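Long-range contact in TetR family transcriptional regulator (Rhodococcus erythropolis, PDB 4ZA6), which represses transcription as a TetR-family regulator and probably controls the quorum-sensing signal degradation gene qsdA by binding DNA: residues 22-30 with 40-51. Sequence-based numbering, arbitrary orientation.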
loop_
_atom_site.group_PDB
_atom_site.type_symbol
_atom_site.label_atom_id
_atom_site.label_comp_id
_atom_site.label_asym_id
_atom_site.label_seq_id
_atom_site.Cartn_x
_atom_site.Cartn_y
_atom_site.Cartn_z
ATOM N N GLU A 22 -7.517 -14.210 9.689
ATOM C CA GLU A 22 -8.857 -14.279 10.245
ATOM C C GLU A 22 -9.612 -13.084 9.700
ATOM O O GLU A 22 -9.034 -11.995 9.648
ATOM C CB GLU A 22 -8.809 -14.177 11.781
ATOM C CG GLU A 22 -8.031 -15.288 12.466
ATOM C CD GLU A 22 -7.795 -15.140 13.958
ATOM O OE1 GLU A 22 -8.525 -14.365 14.620
ATOM O OE2 GLU A 22 -6.899 -15.847 14.473
ATOM N N PRO A 23 -10.896 -13.225 9.303
ATOM C CA PRO A 23 -11.641 -12.042 8.850
ATOM C C PRO A 23 -11.802 -11.029 9.987
ATOM O O PRO A 23 -11.757 -11.408 11.157
ATOM C CB PRO A 23 -12.987 -12.624 8.402
ATOM C CG PRO A 23 -13.142 -13.894 9.188
ATOM C CD PRO A 23 -11.745 -14.438 9.306
ATOM N N LEU A 24 -11.957 -9.743 9.653
ATOM C CA LEU A 24 -12.086 -8.682 10.659
ATOM C C LEU A 24 -13.493 -8.595 11.255
ATOM O O LEU A 24 -14.277 -7.713 10.897
ATOM C CB LEU A 24 -11.648 -7.327 10.089
ATOM C CG LEU A 24 -10.918 -6.404 11.039
ATOM C CD1 LEU A 24 -9.470 -6.858 11.202
ATOM C CD2 LEU A 24 -10.924 -4.979 10.503
ATOM N N ASP A 25 -13.784 -9.474 12.210
ATOM C CA ASP A 25 -15.068 -9.550 12.893
ATOM C C ASP A 25 -15.088 -8.506 13.995
ATOM O O ASP A 25 -14.371 -8.651 14.981
ATOM C CB ASP A 25 -15.254 -10.963 13.475
ATOM C CG ASP A 25 -16.647 -11.276 13.986
ATOM O OD1 ASP A 25 -17.195 -10.461 14.758
ATOM O OD2 ASP A 25 -17.169 -12.359 13.655
ATOM N N MET A 26 -15.892 -7.437 13.805
ATOM C CA MET A 26 -16.015 -6.300 14.725
ATOM C C MET A 26 -16.524 -6.675 16.106
ATOM O O MET A 26 -16.099 -6.066 17.093
ATOM C CB MET A 26 -16.795 -5.130 14.103
ATOM C CG MET A 26 -16.126 -4.514 12.890
ATOM S SD MET A 26 -14.398 -3.956 13.125
ATOM C CE MET A 26 -14.639 -2.216 13.289
ATOM N N SER A 27 -17.340 -7.738 16.199
ATOM C CA SER A 27 -17.836 -8.249 17.475
ATOM C C SER A 27 -16.713 -8.970 18.230
ATOM O O SER A 27 -16.545 -8.741 19.433
ATOM C CB SER A 27 -19.040 -9.164 17.266
ATOM O OG SER A 27 -20.223 -8.392 17.163
ATOM N N LEU A 28 -15.931 -9.824 17.510
ATOM C CA LEU A 28 -14.776 -10.564 18.040
ATOM C C LEU A 28 -13.757 -9.499 18.514
ATOM O O LEU A 28 -13.293 -9.560 19.649
ATOM C CB LEU A 28 -14.161 -11.404 16.905
ATOM C CG LEU A 28 -13.746 -12.865 17.163
ATOM C CD1 LEU A 28 -13.993 -13.718 15.926
ATOM C CD2 LEU A 28 -12.260 -12.967 17.490
ATOM N N LEU A 29 -13.474 -8.482 17.666
ATOM C CA LEU A 29 -12.557 -7.385 18.003
ATOM C C LEU A 29 -12.987 -6.634 19.275
ATOM O O LEU A 29 -12.167 -6.469 20.190
ATOM C CB LEU A 29 -12.412 -6.418 16.823
ATOM C CG LEU A 29 -11.477 -5.195 16.985
ATOM C CD1 LEU A 29 -10.125 -5.562 17.563
ATOM C CD2 LEU A 29 -11.219 -4.586 15.655
ATOM N N ALA A 30 -14.263 -6.208 19.347
ATOM C CA ALA A 30 -14.794 -5.514 20.528
ATOM C C ALA A 30 -14.644 -6.374 21.794
ATOM O O ALA A 30 -14.268 -5.859 22.857
ATOM C CB ALA A 30 -16.253 -5.160 20.293
ATOM N N LEU A 40 -16.263 0.773 20.143
ATOM C CA LEU A 40 -15.354 0.393 19.055
ATOM C C LEU A 40 -15.579 1.239 17.782
ATOM O O LEU A 40 -14.606 1.778 17.247
ATOM C CB LEU A 40 -15.415 -1.119 18.749
ATOM C CG LEU A 40 -14.498 -1.594 17.594
ATOM C CD1 LEU A 40 -13.019 -1.375 17.935
ATOM C CD2 LEU A 40 -14.752 -3.030 17.236
ATOM N N TYR A 41 -16.853 1.398 17.335
ATOM C CA TYR A 41 -17.200 2.207 16.148
ATOM C C TYR A 41 -16.717 3.651 16.313
ATOM O O TYR A 41 -16.137 4.215 15.382
ATOM C CB TYR A 41 -18.718 2.172 15.836
ATOM C CG TYR A 41 -19.102 3.139 14.730
ATOM C CD1 TYR A 41 -18.922 2.806 13.391
ATOM C CD2 TYR A 41 -19.587 4.412 15.025
ATOM C CE1 TYR A 41 -19.216 3.712 12.372
ATOM C CE2 TYR A 41 -19.879 5.330 14.015
ATOM C CZ TYR A 41 -19.697 4.972 12.689
ATOM O OH TYR A 41 -20.008 5.855 11.682
ATOM N N ARG A 42 -16.944 4.235 17.512
ATOM C CA ARG A 42 -16.521 5.588 17.878
ATOM C C ARG A 42 -15.004 5.732 17.773
ATOM O O ARG A 42 -14.521 6.779 17.334
ATOM C CB ARG A 42 -16.992 5.908 19.297
ATOM C CG ARG A 42 -17.153 7.395 19.591
ATOM C CD ARG A 42 -17.959 7.661 20.857
ATOM N NE ARG A 42 -17.357 7.059 22.050
ATOM C CZ ARG A 42 -17.939 6.125 22.797
ATOM N NH1 ARG A 42 -19.156 5.689 22.496
ATOM N NH2 ARG A 42 -17.317 5.631 23.856
ATOM N N TRP A 43 -14.256 4.665 18.116
ATOM C CA TRP A 43 -12.795 4.673 18.075
ATOM C C TRP A 43 -12.193 4.548 16.694
ATOM O O TRP A 43 -11.242 5.260 16.393
ATOM C CB TRP A 43 -12.218 3.556 18.966
ATOM C CG TRP A 43 -12.343 3.781 20.457
ATOM C CD1 TRP A 43 -12.931 4.835 21.095
ATOM C CD2 TRP A 43 -11.912 2.877 21.485
ATOM N NE1 TRP A 43 -12.855 4.663 22.461
ATOM C CE2 TRP A 43 -12.222 3.475 22.727
ATOM C CE3 TRP A 43 -11.260 1.632 21.474
ATOM C CZ2 TRP A 43 -11.927 2.857 23.949
ATOM C CZ3 TRP A 43 -10.949 1.031 22.686
ATOM C CH2 TRP A 43 -11.251 1.657 23.906
ATOM N N VAL A 44 -12.666 3.583 15.888
ATOM C CA VAL A 44 -12.062 3.278 14.589
ATOM C C VAL A 44 -12.973 3.375 13.349
ATOM O O VAL A 44 -12.494 3.231 12.222
ATOM C CB VAL A 44 -11.335 1.912 14.642
ATOM C CG1 VAL A 44 -10.163 1.933 15.629
ATOM C CG2 VAL A 44 -12.311 0.775 14.953
ATOM N N GLY A 45 -14.260 3.591 13.557
ATOM C CA GLY A 45 -15.204 3.632 12.450
ATOM C C GLY A 45 -15.654 2.229 12.110
ATOM O O GLY A 45 -15.482 1.301 12.913
ATOM N N ASN A 46 -16.241 2.058 10.926
ATOM C CA ASN A 46 -16.707 0.741 10.512
ATOM C C ASN A 46 -15.531 -0.205 10.154
ATOM O O ASN A 46 -14.361 0.204 10.186
ATOM C CB ASN A 46 -17.754 0.849 9.379
ATOM C CG ASN A 46 -17.274 1.498 8.100
ATOM O OD1 ASN A 46 -16.171 1.251 7.598
ATOM N ND2 ASN A 46 -18.130 2.304 7.500
ATOM N N ARG A 47 -15.864 -1.466 9.847
ATOM C CA ARG A 47 -14.974 -2.553 9.470
ATOM C C ARG A 47 -14.081 -2.193 8.271
ATOM O O ARG A 47 -12.898 -2.546 8.270
ATOM C CB ARG A 47 -15.848 -3.777 9.153
ATOM C CG ARG A 47 -15.125 -5.096 9.053
ATOM C CD ARG A 47 -16.067 -6.120 8.439
ATOM N NE ARG A 47 -15.472 -7.456 8.350
ATOM C CZ ARG A 47 -14.689 -7.866 7.355
ATOM N NH1 ARG A 47 -14.366 -7.034 6.369
ATOM N NH2 ARG A 47 -14.196 -9.101 7.354
ATOM N N ASP A 48 -14.637 -1.497 7.253
ATOM C CA ASP A 48 -13.867 -1.123 6.069
ATOM C C ASP A 48 -12.827 -0.036 6.384
ATOM O O ASP A 48 -11.687 -0.161 5.939
ATOM C CB ASP A 48 -14.780 -0.759 4.889
ATOM C CG ASP A 48 -15.651 -1.907 4.362
ATOM O OD1 ASP A 48 -15.405 -3.089 4.753
ATOM O OD2 ASP A 48 -16.555 -1.636 3.547
ATOM N N GLU A 49 -13.202 0.974 7.196
ATOM C CA GLU A 49 -12.308 2.069 7.609
ATOM C C GLU A 49 -11.145 1.513 8.421
ATOM O O GLU A 49 -9.998 1.917 8.205
ATOM C CB GLU A 49 -13.057 3.118 8.450
ATOM C CG GLU A 49 -14.067 3.931 7.664
ATOM C CD GLU A 49 -14.777 4.952 8.533
ATOM O OE1 GLU A 49 -15.746 4.570 9.231
ATOM O OE2 GLU A 49 -14.339 6.125 8.546
ATOM N N LEU A 50 -11.444 0.566 9.347
ATOM C CA LEU A 50 -10.429 -0.082 10.177
ATOM C C LEU A 50 -9.515 -0.983 9.337
ATOM O O LEU A 50 -8.311 -0.937 9.519
ATOM C CB LEU A 50 -11.079 -0.862 11.328
ATOM C CG LEU A 50 -10.113 -1.591 12.262
ATOM C CD1 LEU A 50 -9.053 -0.644 12.877
ATOM C CD2 LEU A 50 -10.852 -2.327 13.294
ATOM N N LEU A 51 -10.069 -1.767 8.401
ATOM C CA LEU A 51 -9.239 -2.627 7.544
ATOM C C LEU A 51 -8.305 -1.786 6.672
ATOM O O LEU A 51 -7.125 -2.121 6.554
ATOM C CB LEU A 51 -10.080 -3.624 6.713
ATOM C CG LEU A 51 -9.300 -4.607 5.820
ATOM C CD1 LEU A 51 -8.341 -5.497 6.643
ATOM C CD2 LEU A 51 -10.230 -5.435 4.991
#
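Pro-23 sets its CB at the edge of the Arg-47 guanidinium, near the plane of the group, while CB of Leu-24 lies over one face, 4.1 Å from Arg-47 CZ. The arginine chain runs extended from CG to NE, with CG anti to the backbone N (chi1 -166°), and its NE stands 2.8 Å from Leu-24 O; beyond, NH1 forms a salt bridge with Glu-102. With an alanine here, Glu-102 would probably lose this salt-bridge partner, and a gap would be likely to open over Leu-24 CB, where the guanidinium now lies. Further along Leu-24, CD2 meets Leu-50 CD2 at 3.9 Å. Asp-25 caps helix 26-33, accepting from Leu-28 N through OD1. That helix and helix 37-44, whose short segments cross at 94°, form the helix-turn-helix of the TetR DNA-binding domain, with helix 37-44 the probable recognition helix. Met-26 is a knob among Leu-40, Val-44, Arg-47 and Leu-50; bends at chi2 and chi3 bring its CE 3.6 Å from Gly-45 O, at the turn into helix 47-69. Leu-29 meets Leu-50 tip to tip, the two CD2 atoms tightly packed at 3.3 Å, and crosses Leu-40 at about a right angle. Ala-30 CB closes against Leu-40 CD2 at 4.0 Å.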